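Local coordinates for scaffolding protein (Clostridium cellulolyticum, PDB 1G43) that probably anchors the cellulosome to crystalline cellulose through its family IIIa carbohydrate-binding domain, a beta-sandwich that also holds a calcium ion, at residues S75-S80 with L95-N100; A24-T29 with L41-Y46; P54-C59 with A119-S124; Y47-D52 with A91-E96; I36-L41 with S101-L106. All coordinates share one frame; numbering follows the deposited sequence.

How the contacts relate
Contacts 1 and 4 and the 41-46 half of contact 2 lie on one sheet: strand 91-99 pairs with 77-88 in contact 1, and its V97 and L95 bond on to L43 and Y45 of strand 41-47. Contact 2 spans the sandwich to the opposite sheet, where contact 3 joins strand 55-66 to strand 111-120; F57 of contact 3 packs on G79 and L95. Contact 4 holds two of the calcium ligands and, on H93, a zinc ion; R120 NH2 of contact 3 donates to Q49 O at 3.2 Å. Contact 5 lies at the other end of the domain, its centre about 26 Å from that of contact 4, and shares L41 with contact 2.

Contact 1: residues S75-S80 with L95-N100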
# COMPACT_ATOMS: atom_id res chain seq x y z
N SER A 75 -9.17 10.00 6.13
CA SER A 75 -8.91 9.92 7.55
C SER A 75 -9.04 8.51 8.13
O SER A 75 -8.65 8.28 9.26
CB SER A 75 -9.84 10.89 8.32
OG SER A 75 -11.21 10.49 8.25
N LYS A 76 -9.56 7.56 7.36
CA LYS A 76 -9.74 6.19 7.83
C LYS A 76 -8.60 5.22 7.55
O LYS A 76 -8.69 4.04 7.88
CB LYS A 76 -11.00 5.58 7.23
CG LYS A 76 -12.21 5.76 8.08
CD LYS A 76 -12.95 7.01 7.76
CE LYS A 76 -14.04 7.24 8.79
NZ LYS A 76 -15.11 8.07 8.21
N VAL A 77 -7.53 5.70 6.94
CA VAL A 77 -6.41 4.84 6.63
C VAL A 77 -5.32 4.87 7.68
O VAL A 77 -5.00 5.91 8.21
CB VAL A 77 -5.86 5.24 5.24
CG1 VAL A 77 -4.66 4.37 4.86
CG2 VAL A 77 -6.98 5.13 4.23
N THR A 78 -4.74 3.73 8.01
CA THR A 78 -3.67 3.70 8.98
C THR A 78 -2.49 2.95 8.37
O THR A 78 -2.67 2.10 7.46
CB THR A 78 -4.08 2.98 10.30
OG1 THR A 78 -4.30 1.59 10.05
CG2 THR A 78 -5.34 3.59 10.86
N GLY A 79 -1.29 3.25 8.88
CA GLY A 79 -0.08 2.62 8.40
C GLY A 79 0.68 2.02 9.55
O GLY A 79 0.68 2.58 10.64
N SER A 80 1.33 0.89 9.33
CA SER A 80 2.12 0.22 10.36
C SER A 80 3.43 -0.27 9.78
O SER A 80 3.48 -0.64 8.61
CB SER A 80 1.38 -0.99 10.92
OG SER A 80 0.31 -0.56 11.70
N LEU A 95 5.74 -1.88 5.11
CA LEU A 95 4.66 -0.99 5.48
C LEU A 95 3.39 -1.80 5.33
O LEU A 95 3.27 -2.57 4.40
CB LEU A 95 4.60 0.21 4.52
CG LEU A 95 3.26 0.96 4.42
CD1 LEU A 95 2.79 1.50 5.77
CD2 LEU A 95 3.44 2.08 3.42
N GLU A 96 2.46 -1.65 6.26
CA GLU A 96 1.19 -2.33 6.12
C GLU A 96 0.12 -1.27 6.18
O GLU A 96 -0.01 -0.59 7.19
CB GLU A 96 0.92 -3.36 7.20
CG GLU A 96 -0.41 -4.06 6.97
CD GLU A 96 -0.65 -5.19 7.94
OE1 GLU A 96 -0.89 -4.91 9.13
OE2 GLU A 96 -0.59 -6.36 7.51
N VAL A 97 -0.62 -1.11 5.09
CA VAL A 97 -1.69 -0.13 5.04
C VAL A 97 -3.02 -0.82 5.36
O VAL A 97 -3.32 -1.88 4.80
CB VAL A 97 -1.76 0.55 3.66
CG1 VAL A 97 -2.85 1.58 3.63
CG2 VAL A 97 -0.44 1.21 3.34
N ALA A 98 -3.80 -0.24 6.26
CA ALA A 98 -5.08 -0.83 6.61
C ALA A 98 -6.11 0.26 6.72
O ALA A 98 -5.76 1.43 6.67
CB ALA A 98 -4.97 -1.55 7.92
N LEU A 99 -7.38 -0.11 6.87
CA LEU A 99 -8.46 0.87 7.00
C LEU A 99 -9.31 0.55 8.23
O LEU A 99 -9.52 -0.62 8.57
CB LEU A 99 -9.33 0.90 5.74
CG LEU A 99 -8.62 1.28 4.44
CD1 LEU A 99 -8.16 0.02 3.74
CD2 LEU A 99 -9.55 2.02 3.53
N ASN A 100 -9.79 1.58 8.92
CA ASN A 100 -10.59 1.37 10.13
C ASN A 100 -11.89 0.58 9.88
O ASN A 100 -12.37 0.43 8.76
CB ASN A 100 -10.94 2.72 10.78
CG ASN A 100 -9.70 3.53 11.16
OD1 ASN A 100 -8.69 2.98 11.63
ND2 ASN A 100 -9.79 4.87 10.97
O HOH W 1 -1.57 -0.62 9.56
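V77 to S80 and E96 to L99 run antiparallel in the beta hairpin built from strands 77-88 and 91-99. T78 and A98 form a hydrogen-bonded pair: T78 N reaches A98 O at 2.9 Å and almost straight (173°), and A98 N returns the bond to T78 O. S80 and E96 repeat the pattern at one end. At the other, N100 N donates to K76 O at 2.9 Å, closing the pairing where 75-76 is still a 3-10 turn. The side chains of V77, V97 and L99 share one face. V77 and V97 both hold CG1 anti to the backbone N (chi1 179° and -179°), and these two methyls meet at 3.5 Å, a close apolar contact. The other branch of V77, CG2, lies alongside L99 CD2 at 4.1 Å, the two side chains pointing the same way. T78, on the reverse face with A98, S80 and E96, touches N100 OD1 through CG2 at 3.5 Å. A water ties S80 OG to E96 O, to which it donates at 2.8 Å. The face of the valines looks into the sandwich, where V77 packs on C59 and A62 of strand 55-66 and L99 on I112 of strand 111-120. Strand 41-47 flanks 91-99 on its other edge, bonding to L95 and V97 through Y45 and L43.

Contact 2: residues A24-T29 with L41-Y46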
# COMPACT_ATOMS: atom_id res chain seq x y z
N ALA A 24 3.76 5.61 -1.76
CA ALA A 24 3.14 4.34 -2.10
C ALA A 24 1.66 4.64 -2.38
O ALA A 24 0.89 4.94 -1.46
CB ALA A 24 3.26 3.38 -0.95
N ARG A 25 1.26 4.56 -3.64
CA ARG A 25 -0.13 4.84 -4.00
C ARG A 25 -0.74 3.65 -4.68
O ARG A 25 -0.15 3.07 -5.58
CB ARG A 25 -0.19 6.06 -4.89
CG ARG A 25 0.44 7.28 -4.20
CD ARG A 25 0.85 8.30 -5.20
NE ARG A 25 1.36 9.50 -4.57
CZ ARG A 25 1.87 10.53 -5.25
NH1 ARG A 25 1.91 10.49 -6.57
NH2 ARG A 25 2.32 11.59 -4.61
N PHE A 26 -1.94 3.28 -4.25
CA PHE A 26 -2.60 2.12 -4.81
C PHE A 26 -3.99 2.39 -5.34
O PHE A 26 -4.74 3.18 -4.77
CB PHE A 26 -2.76 1.02 -3.76
CG PHE A 26 -1.55 0.78 -2.93
CD1 PHE A 26 -1.28 1.58 -1.82
CD2 PHE A 26 -0.68 -0.27 -3.23
CE1 PHE A 26 -0.15 1.33 -1.02
CE2 PHE A 26 0.44 -0.51 -2.44
CZ PHE A 26 0.71 0.28 -1.33
N LYS A 27 -4.33 1.74 -6.45
CA LYS A 27 -5.68 1.83 -6.98
C LYS A 27 -6.12 0.38 -6.91
O LYS A 27 -5.65 -0.46 -7.67
CB LYS A 27 -5.70 2.36 -8.42
CG LYS A 27 -7.02 3.08 -8.73
CD LYS A 27 -7.21 3.39 -10.21
CE LYS A 27 -6.60 4.75 -10.57
NZ LYS A 27 -7.16 5.88 -9.71
N VAL A 28 -6.98 0.07 -5.95
CA VAL A 28 -7.45 -1.29 -5.72
C VAL A 28 -8.84 -1.49 -6.32
O VAL A 28 -9.77 -0.70 -6.07
CB VAL A 28 -7.50 -1.60 -4.19
CG1 VAL A 28 -8.13 -2.95 -3.95
CG2 VAL A 28 -6.09 -1.57 -3.59
N THR A 29 -8.97 -2.52 -7.15
CA THR A 29 -10.24 -2.83 -7.80
C THR A 29 -10.84 -4.14 -7.34
O THR A 29 -10.18 -5.19 -7.35
CB THR A 29 -10.08 -2.89 -9.30
OG1 THR A 29 -9.70 -1.60 -9.78
CG2 THR A 29 -11.40 -3.30 -9.95
N LEU A 41 -9.27 -5.37 4.00
CA LEU A 41 -8.23 -5.13 3.02
C LEU A 41 -6.92 -4.61 3.59
O LEU A 41 -6.90 -3.54 4.18
CB LEU A 41 -8.77 -4.15 1.98
CG LEU A 41 -7.91 -3.72 0.80
CD1 LEU A 41 -7.58 -4.92 -0.09
CD2 LEU A 41 -8.66 -2.67 0.02
N LYS A 42 -5.84 -5.37 3.44
CA LYS A 42 -4.51 -4.93 3.87
C LYS A 42 -3.62 -4.79 2.63
O LYS A 42 -3.79 -5.50 1.63
CB LYS A 42 -3.85 -5.91 4.84
CG LYS A 42 -4.53 -6.02 6.19
CD LYS A 42 -4.66 -4.68 6.85
CE LYS A 42 -5.31 -4.83 8.20
NZ LYS A 42 -6.70 -5.33 8.11
N LEU A 43 -2.68 -3.86 2.69
CA LEU A 43 -1.75 -3.64 1.60
C LEU A 43 -0.36 -3.62 2.22
O LEU A 43 -0.18 -3.10 3.33
CB LEU A 43 -2.09 -2.32 0.90
CG LEU A 43 -3.35 -2.35 0.03
CD1 LEU A 43 -3.91 -0.96 -0.19
CD2 LEU A 43 -3.02 -3.00 -1.31
N ARG A 44 0.62 -4.19 1.53
CA ARG A 44 1.99 -4.22 2.02
C ARG A 44 3.04 -3.70 1.04
O ARG A 44 2.95 -3.95 -0.17
CB ARG A 44 2.36 -5.63 2.41
CG ARG A 44 1.57 -6.21 3.54
CD ARG A 44 2.17 -7.54 3.89
NE ARG A 44 1.62 -8.08 5.11
CZ ARG A 44 1.78 -9.35 5.47
NH1 ARG A 44 2.47 -10.17 4.68
NH2 ARG A 44 1.23 -9.81 6.58
N TYR A 45 4.04 -3.01 1.57
CA TYR A 45 5.13 -2.44 0.76
C TYR A 45 6.45 -2.80 1.43
O TYR A 45 6.75 -2.28 2.49
CB TYR A 45 4.99 -0.91 0.69
CG TYR A 45 6.03 -0.23 -0.19
CD1 TYR A 45 5.81 -0.05 -1.54
CD2 TYR A 45 7.26 0.17 0.33
CE1 TYR A 45 6.78 0.51 -2.37
CE2 TYR A 45 8.25 0.74 -0.49
CZ TYR A 45 8.00 0.90 -1.85
OH TYR A 45 8.96 1.39 -2.69
N TYR A 46 7.23 -3.65 0.79
CA TYR A 46 8.49 -4.12 1.37
C TYR A 46 9.74 -3.28 1.08
O TYR A 46 9.98 -2.88 -0.04
CB TYR A 46 8.70 -5.57 0.95
CG TYR A 46 7.66 -6.52 1.53
CD1 TYR A 46 6.38 -6.64 0.97
CD2 TYR A 46 7.96 -7.30 2.63
CE1 TYR A 46 5.43 -7.53 1.49
CE2 TYR A 46 7.03 -8.18 3.18
CZ TYR A 46 5.77 -8.29 2.60
OH TYR A 46 4.88 -9.20 3.14
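L43 sits over F26 at the centre of this contact. Its CD1 lies over one face of the phenyl ring, 4.3 Å from the centroid and 23° off the normal, a CH-pi contact displaced toward the rim at F26 CG and F26 CD1. The second methyl, L43 CD2, comes to 4.1 Å from F26 CD2 and equally touches V28. V28 and L43 meet tip to tip, V28 CG2 against L43 CD2, whereas the V28 and L41 side chains slide past each other in opposite directions, V28 CG1 touching L41 CD2 at 4.0 Å. With CG1 anti to the backbone N and CG2 beside it (chi1 174°), V28 turns one methyl to each leucine. A24 CB approaches Y45 CD1 at 4.3 Å. No hydrogen bond crosses between 24-29 and 41-46, so apolar packing alone joins them. Each strand is positioned by its own sheet instead. A24, F26 and V28 exchange backbone bonds with T116, I114 and I112 of strand 111-120, while the 41-46 side is flanked by strands 91-99 and 147-150, with V97 and A148 packing on L43. The segment axes approach to 9.3 Å and their directions differ by 142°. Such a separation, bridged by interdigitated side chains, belongs to the hydrophobic core between the two facing sheets of a beta-sandwich, here the jelly-roll of a family 3 cellulose-binding domain.

Contact 3: residues P54-C59 with A119-S124. Unlike the reference sequence in segment 54-59: W58 (reference Leu), C59 (reference Gly).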
# COMPACT_ATOMS: atom_id res chain seq x y z
N PRO A 54 12.70 6.42 13.91
CA PRO A 54 11.24 6.57 14.04
C PRO A 54 10.70 7.06 12.68
O PRO A 54 11.28 7.95 12.08
CB PRO A 54 11.09 7.68 15.08
CG PRO A 54 12.42 7.77 15.74
CD PRO A 54 13.41 7.45 14.69
N LEU A 55 9.60 6.47 12.22
CA LEU A 55 8.99 6.84 10.95
C LEU A 55 7.64 7.50 11.16
O LEU A 55 6.99 7.31 12.19
CB LEU A 55 8.82 5.60 10.07
CG LEU A 55 10.12 4.83 9.76
CD1 LEU A 55 9.81 3.70 8.78
CD2 LEU A 55 11.14 5.76 9.13
N THR A 56 7.22 8.32 10.20
CA THR A 56 5.91 8.95 10.29
C THR A 56 5.16 8.56 9.05
O THR A 56 5.69 8.65 7.94
CB THR A 56 6.01 10.50 10.41
OG1 THR A 56 6.53 10.81 11.70
CG2 THR A 56 4.62 11.16 10.31
N PHE A 57 3.93 8.08 9.24
CA PHE A 57 3.07 7.70 8.13
C PHE A 57 2.02 8.78 7.81
O PHE A 57 1.48 9.41 8.70
CB PHE A 57 2.34 6.41 8.46
CG PHE A 57 1.35 5.98 7.42
CD1 PHE A 57 1.76 5.19 6.35
CD2 PHE A 57 0.01 6.31 7.53
CE1 PHE A 57 0.84 4.72 5.41
CE2 PHE A 57 -0.92 5.84 6.60
CZ PHE A 57 -0.51 5.05 5.55
N TRP A 58 1.72 8.95 6.53
CA TRP A 58 0.71 9.93 6.08
C TRP A 58 -0.16 9.33 4.99
O TRP A 58 0.35 8.64 4.12
CB TRP A 58 1.36 11.17 5.44
CG TRP A 58 1.98 12.14 6.38
CD1 TRP A 58 1.33 13.07 7.13
CD2 TRP A 58 3.37 12.29 6.67
NE1 TRP A 58 2.23 13.82 7.85
CE2 TRP A 58 3.49 13.36 7.60
CE3 TRP A 58 4.54 11.64 6.23
CZ2 TRP A 58 4.74 13.79 8.10
CZ3 TRP A 58 5.78 12.07 6.73
CH2 TRP A 58 5.86 13.13 7.65
N CYS A 59 -1.48 9.56 5.05
CA CYS A 59 -2.36 9.15 3.95
C CYS A 59 -2.78 10.51 3.40
O CYS A 59 -3.50 11.24 4.06
CB CYS A 59 -3.63 8.41 4.38
SG CYS A 59 -4.73 7.99 2.95
N ALA A 119 8.11 8.94 6.10
CA ALA A 119 9.46 9.49 6.16
C ALA A 119 10.00 9.35 7.57
O ALA A 119 9.27 9.03 8.51
CB ALA A 119 9.41 10.95 5.74
N ARG A 120 11.30 9.57 7.73
CA ARG A 120 11.87 9.50 9.06
C ARG A 120 11.58 10.82 9.73
O ARG A 120 11.42 11.86 9.07
CB ARG A 120 13.38 9.27 9.01
CG ARG A 120 13.81 7.94 8.44
CD ARG A 120 15.26 8.01 8.08
NE ARG A 120 15.71 6.79 7.45
CZ ARG A 120 16.87 6.67 6.81
NH1 ARG A 120 17.68 7.71 6.73
NH2 ARG A 120 17.22 5.51 6.26
N ASN A 121 11.51 10.80 11.05
CA ASN A 121 11.25 12.00 11.81
C ASN A 121 12.33 13.06 11.58
O ASN A 121 12.07 14.24 11.78
CB ASN A 121 11.15 11.66 13.29
CG ASN A 121 9.92 10.80 13.60
OD1 ASN A 121 9.66 10.47 14.77
ND2 ASN A 121 9.17 10.41 12.57
N ASP A 122 13.53 12.65 11.16
CA ASP A 122 14.60 13.61 10.94
C ASP A 122 14.82 13.95 9.49
O ASP A 122 15.79 14.60 9.14
CB ASP A 122 15.91 13.12 11.54
CG ASP A 122 16.42 11.82 10.90
OD1 ASP A 122 16.06 11.46 9.76
OD2 ASP A 122 17.22 11.15 11.57
N TRP A 123 13.91 13.50 8.64
CA TRP A 123 13.98 13.74 7.22
C TRP A 123 15.23 13.31 6.48
O TRP A 123 15.48 13.78 5.39
CB TRP A 123 13.70 15.22 6.92
CG TRP A 123 12.36 15.61 7.38
CD1 TRP A 123 12.03 16.12 8.60
CD2 TRP A 123 11.12 15.39 6.69
NE1 TRP A 123 10.66 16.24 8.72
CE2 TRP A 123 10.08 15.80 7.56
CE3 TRP A 123 10.79 14.90 5.43
CZ2 TRP A 123 8.72 15.73 7.19
CZ3 TRP A 123 9.44 14.82 5.06
CH2 TRP A 123 8.42 15.24 5.95
N SER A 124 16.03 12.44 7.08
CA SER A 124 17.23 11.95 6.39
C SER A 124 16.78 11.05 5.23
O SER A 124 15.65 10.53 5.22
CB SER A 124 18.17 11.19 7.36
OG SER A 124 17.52 10.09 7.98
O HOH W 2 6.68 9.49 13.97
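L55 and T56 pair with R120 and A119 where antiparallel strands 55-66 and 111-120 meet at one end of the beta-sandwich. The ladder is the tight part. T56 N donates to A119 O at 2.8 Å, A119 N answers to T56 O, and N121 N closes the pairing on P54 O. L55 CD2 lies alongside the R120 chain, 3.5 Å from CG, while A119 CB sits in the plane of the W58 ring at its edge, 3.9 Å from CZ3. Beyond this point the chain leaves the strand through a type I turn, R120 to W123, and the contact opens to solvent. There the W58 and W123 rings lie near parallel in plane (27°) but slid apart, with six-ring centroids 5.8 Å apart, so they touch chiefly through their CH2 atoms. W58 also makes a cation-pi contact with R117. The turn and S124 after it are braced internally: D122 OD1 accepts from S124 N, an Asx turn, and also from S124 OG, both on the same face of the carboxylate, and R120 NH1 donates to S124 OG. At exposed N121, ND2 donates to a water at 3.0 Å, and that water in turn donates to L55 O at 2.8 Å.

Contact 4: residues Y47-D52 with A91-E96; sequences YTQDAD and ADHYLE. With CA (calcium ion), chain B; ZN (zinc ion), chain C.
Q49 lays its terminal amide over one face of the H93 imidazole, the planes 27° apart, with Q49 NE2 3.4 Å above the imidazole plane toward its rim. At the ring edge, H93 ND1 donates to D92 OD1 at 2.6 Å while H93 NE2 binds the zinc ion at 2.0 Å; with the proton on ND1, the NE2 lone pair can go to the metal. The water modelled on the zinc is too near to be trusted. The Y47 ring has H93 CB over one face, 4.2 Å from the centroid, and L95 N at an edge. Y47 CG takes the crowded position between N and carbonyl (chi1 62°), which swings the ring along the opposing strand toward Y94 and L95. D92 and H93 face Y47 in a classic beta bulge: both N atoms donate to Y47 O, and Y47 N donates almost straight (176°) to H93 O. The bulge lies where strand 91-99 turns a corner and 41-47 runs out into a loop. D92 OD1 has a second donor, Q49 N, at 2.9 Å through its syn lone pair. Loop 47-52 supplies part of the calcium site: T48 gives both O and OG1, and D50 chelates through OD1 and OD2, 2.6 Å and 2.5 Å from the metal. D127, N130 and D131 complete the protein ligands. D92 OD2 accepts from a water that also takes D50 N, bridging the bulge to this loop.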
# COMPACT_ATOMS: atom_id res chain seq x y z
N TYR A 47 10.56 -3.02 2.10
CA TYR A 47 11.75 -2.20 1.92
C TYR A 47 12.88 -2.51 2.88
O TYR A 47 12.71 -3.31 3.81
CB TYR A 47 11.39 -0.72 2.11
CG TYR A 47 10.89 -0.41 3.51
CD1 TYR A 47 9.63 -0.82 3.92
CD2 TYR A 47 11.67 0.29 4.43
CE1 TYR A 47 9.14 -0.55 5.18
CE2 TYR A 47 11.20 0.57 5.73
CZ TYR A 47 9.92 0.14 6.08
OH TYR A 47 9.37 0.43 7.30
N THR A 48 14.03 -1.87 2.65
CA THR A 48 15.17 -2.02 3.55
C THR A 48 15.26 -0.71 4.31
O THR A 48 15.33 0.37 3.75
CB THR A 48 16.52 -2.34 2.83
OG1 THR A 48 16.69 -1.51 1.68
CG2 THR A 48 16.58 -3.84 2.45
N GLN A 49 15.21 -0.84 5.62
CA GLN A 49 15.23 0.27 6.56
C GLN A 49 16.45 1.21 6.42
O GLN A 49 16.33 2.42 6.56
CB GLN A 49 15.17 -0.34 7.96
CG GLN A 49 14.66 0.57 9.02
CD GLN A 49 14.47 -0.13 10.36
OE1 GLN A 49 15.39 -0.74 10.91
NE2 GLN A 49 13.26 -0.04 10.88
N ASP A 50 17.60 0.64 6.11
CA ASP A 50 18.87 1.38 5.99
C ASP A 50 19.33 1.95 7.35
O ASP A 50 20.50 1.94 7.65
CB ASP A 50 18.78 2.49 4.94
CG ASP A 50 18.24 2.01 3.64
OD1 ASP A 50 18.49 0.84 3.27
OD2 ASP A 50 17.56 2.79 2.96
N ALA A 51 18.41 2.46 8.16
CA ALA A 51 18.73 2.97 9.50
C ALA A 51 17.50 2.71 10.40
O ALA A 51 16.38 2.69 9.93
CB ALA A 51 19.07 4.47 9.48
N ASP A 52 17.74 2.52 11.68
CA ASP A 52 16.67 2.26 12.60
C ASP A 52 16.18 3.58 13.23
O ASP A 52 16.58 3.95 14.32
CB ASP A 52 17.17 1.28 13.67
CG ASP A 52 16.03 0.55 14.36
OD1 ASP A 52 14.86 0.91 14.07
OD2 ASP A 52 16.32 -0.35 15.17
N ALA A 91 14.71 -6.66 1.75
CA ALA A 91 13.48 -6.57 2.50
C ALA A 91 13.64 -6.95 3.97
O ALA A 91 13.62 -8.14 4.30
CB ALA A 91 12.42 -7.44 1.84
N ASP A 92 13.82 -5.96 4.86
CA ASP A 92 13.90 -6.27 6.28
C ASP A 92 12.70 -5.72 7.06
O ASP A 92 12.55 -6.02 8.24
CB ASP A 92 15.22 -5.80 6.92
CG ASP A 92 15.55 -4.35 6.63
OD1 ASP A 92 14.70 -3.47 6.83
OD2 ASP A 92 16.68 -4.08 6.23
N HIS A 93 11.85 -4.93 6.41
CA HIS A 93 10.64 -4.40 7.04
C HIS A 93 9.56 -4.18 5.99
O HIS A 93 9.82 -4.27 4.79
CB HIS A 93 10.90 -3.06 7.75
CG HIS A 93 11.76 -3.17 8.97
ND1 HIS A 93 13.13 -3.21 8.90
CD2 HIS A 93 11.43 -3.30 10.27
CE1 HIS A 93 13.62 -3.36 10.12
NE2 HIS A 93 12.61 -3.42 10.97
N TYR A 94 8.35 -3.89 6.43
CA TYR A 94 7.32 -3.65 5.47
C TYR A 94 6.25 -2.72 5.99
O TYR A 94 5.93 -2.74 7.17
CB TYR A 94 6.70 -4.98 5.00
CG TYR A 94 5.83 -5.74 6.00
CD1 TYR A 94 4.45 -5.52 6.07
CD2 TYR A 94 6.38 -6.74 6.81
CE1 TYR A 94 3.63 -6.27 6.91
CE2 TYR A 94 5.57 -7.50 7.66
CZ TYR A 94 4.21 -7.26 7.70
OH TYR A 94 3.42 -8.00 8.54
N LEU A 95 5.74 -1.88 5.11
CA LEU A 95 4.66 -0.99 5.48
C LEU A 95 3.39 -1.80 5.33
O LEU A 95 3.27 -2.57 4.40
CB LEU A 95 4.60 0.21 4.52
CG LEU A 95 3.26 0.96 4.42
CD1 LEU A 95 2.79 1.50 5.77
CD2 LEU A 95 3.44 2.08 3.42
N GLU A 96 2.46 -1.65 6.26
CA GLU A 96 1.19 -2.33 6.12
C GLU A 96 0.12 -1.27 6.18
O GLU A 96 -0.01 -0.59 7.19
CB GLU A 96 0.92 -3.36 7.20
CG GLU A 96 -0.41 -4.06 6.97
CD GLU A 96 -0.65 -5.19 7.94
OE1 GLU A 96 -0.89 -4.91 9.13
OE2 GLU A 96 -0.59 -6.36 7.51
CA CA B . 16.49 0.91 1.68
ZN ZN C . 12.62 -3.34 12.95
O HOH W 3 18.15 -1.99 6.54
O HOH W 4 14.39 2.70 1.78
O HOH W 5 13.82 -3.09 13.77

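Contact 5: residues I36-L41 with S101-L106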
# COMPACT_ATOMS: atom_id res chain seq x y z
N ILE A 36 -16.82 -5.80 -0.73
CA ILE A 36 -15.73 -6.18 0.13
C ILE A 36 -15.61 -5.13 1.20
O ILE A 36 -15.68 -3.92 0.95
CB ILE A 36 -14.44 -6.32 -0.64
CG1 ILE A 36 -14.38 -7.71 -1.25
CG2 ILE A 36 -13.27 -6.08 0.27
CD1 ILE A 36 -13.15 -7.95 -2.04
N ASN A 37 -15.47 -5.63 2.42
CA ASN A 37 -15.36 -4.79 3.57
C ASN A 37 -13.95 -4.23 3.68
O ASN A 37 -13.02 -4.94 4.06
CB ASN A 37 -15.69 -5.60 4.81
CG ASN A 37 -15.78 -4.75 6.03
OD1 ASN A 37 -15.86 -5.27 7.13
ND2 ASN A 37 -15.77 -3.41 5.84
N LEU A 38 -13.80 -2.95 3.37
CA LEU A 38 -12.50 -2.31 3.45
C LEU A 38 -11.75 -2.66 4.73
O LEU A 38 -10.52 -2.63 4.78
CB LEU A 38 -12.66 -0.81 3.31
CG LEU A 38 -13.22 -0.49 1.94
CD1 LEU A 38 -13.37 1.02 1.82
CD2 LEU A 38 -12.30 -1.03 0.84
N ALA A 39 -12.49 -3.03 5.76
CA ALA A 39 -11.84 -3.42 7.01
C ALA A 39 -10.91 -4.63 6.81
O ALA A 39 -9.91 -4.79 7.51
CB ALA A 39 -12.89 -3.76 8.06
N ASP A 40 -11.27 -5.49 5.85
CA ASP A 40 -10.55 -6.72 5.54
C ASP A 40 -9.39 -6.56 4.56
O ASP A 40 -8.63 -7.49 4.33
CB ASP A 40 -11.51 -7.74 4.93
CG ASP A 40 -12.59 -8.19 5.90
OD1 ASP A 40 -12.24 -8.62 7.02
OD2 ASP A 40 -13.79 -8.14 5.53
N LEU A 41 -9.27 -5.37 4.00
CA LEU A 41 -8.23 -5.13 3.02
C LEU A 41 -6.92 -4.61 3.59
O LEU A 41 -6.90 -3.54 4.18
CB LEU A 41 -8.77 -4.15 1.98
CG LEU A 41 -7.91 -3.72 0.80
CD1 LEU A 41 -7.58 -4.92 -0.09
CD2 LEU A 41 -8.66 -2.67 0.02
N SER A 101 -12.45 0.08 10.96
CA SER A 101 -13.65 -0.75 10.92
C SER A 101 -14.83 -0.17 10.14
O SER A 101 -15.64 -0.91 9.58
CB SER A 101 -14.08 -1.06 12.35
OG SER A 101 -14.39 0.15 13.05
N ASP A 102 -14.92 1.16 10.09
CA ASP A 102 -16.04 1.77 9.40
C ASP A 102 -15.69 2.45 8.09
O ASP A 102 -16.45 3.30 7.60
CB ASP A 102 -16.75 2.76 10.35
CG ASP A 102 -15.85 3.91 10.80
OD1 ASP A 102 -14.59 3.73 10.93
OD2 ASP A 102 -16.41 4.99 11.05
N ALA A 103 -14.56 2.08 7.50
CA ALA A 103 -14.17 2.68 6.23
C ALA A 103 -15.33 2.57 5.24
O ALA A 103 -15.61 3.52 4.48
CB ALA A 103 -12.94 1.97 5.68
N GLY A 104 -16.01 1.42 5.26
CA GLY A 104 -17.12 1.20 4.34
C GLY A 104 -16.99 -0.10 3.56
O GLY A 104 -16.20 -0.97 3.91
N SER A 105 -17.79 -0.25 2.51
CA SER A 105 -17.70 -1.49 1.72
C SER A 105 -17.44 -1.10 0.28
O SER A 105 -18.03 -0.16 -0.24
CB SER A 105 -19.01 -2.29 1.83
OG SER A 105 -18.76 -3.70 1.94
N LEU A 106 -16.51 -1.79 -0.35
CA LEU A 106 -16.18 -1.50 -1.73
C LEU A 106 -17.10 -2.36 -2.58
O LEU A 106 -17.09 -3.58 -2.50
CB LEU A 106 -14.72 -1.82 -2.01
CG LEU A 106 -14.19 -1.49 -3.41
CD1 LEU A 106 -14.18 0.05 -3.66
CD2 LEU A 106 -12.80 -2.06 -3.54
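I36 faces L106 as a hydrogen-bonded antiparallel pair, the start of a two-stranded ribbon with 105-106 at one end of the domain. I36 N donates to L106 O at 2.9 Å, and L106 N returns to I36 O in the plane of that carbonyl. S105 OG adds a weak bond to the same I36 O at 3.2 Å. In N37, opposite S105, CG is anti to the backbone N (chi1 -172°), which carries the amide back across the ribbon, and ND2 donates to G104 O at 3.1 Å, from above the carbonyl plane though nearly within its own amide plane. L38 N reaches that oxygen from the opposite face at 3.2 Å. At L38 the chain enters a 3-10 turn and its side chain points at the other segment: CB packs on A103 CB at 3.7 Å, and the L38 side chain crosses that of L106 at about a right angle, CD2 lying 3.8 Å from L106 CB. A39 CB then touches S101 CA at 4.2 Å before the chain turns into strand 41-47. Outside the ribbon, N30 ND2 also donates to L106 O, and A103 O accepts from Y64 OH. Three carbonyls, I36 O, L106 O and G104 O, thus each take two donors, one of them weak at I36 O, and the G104 pair probably fixes the peptide between G104 and S105 where the 101-104 loop passes into strand 105-106.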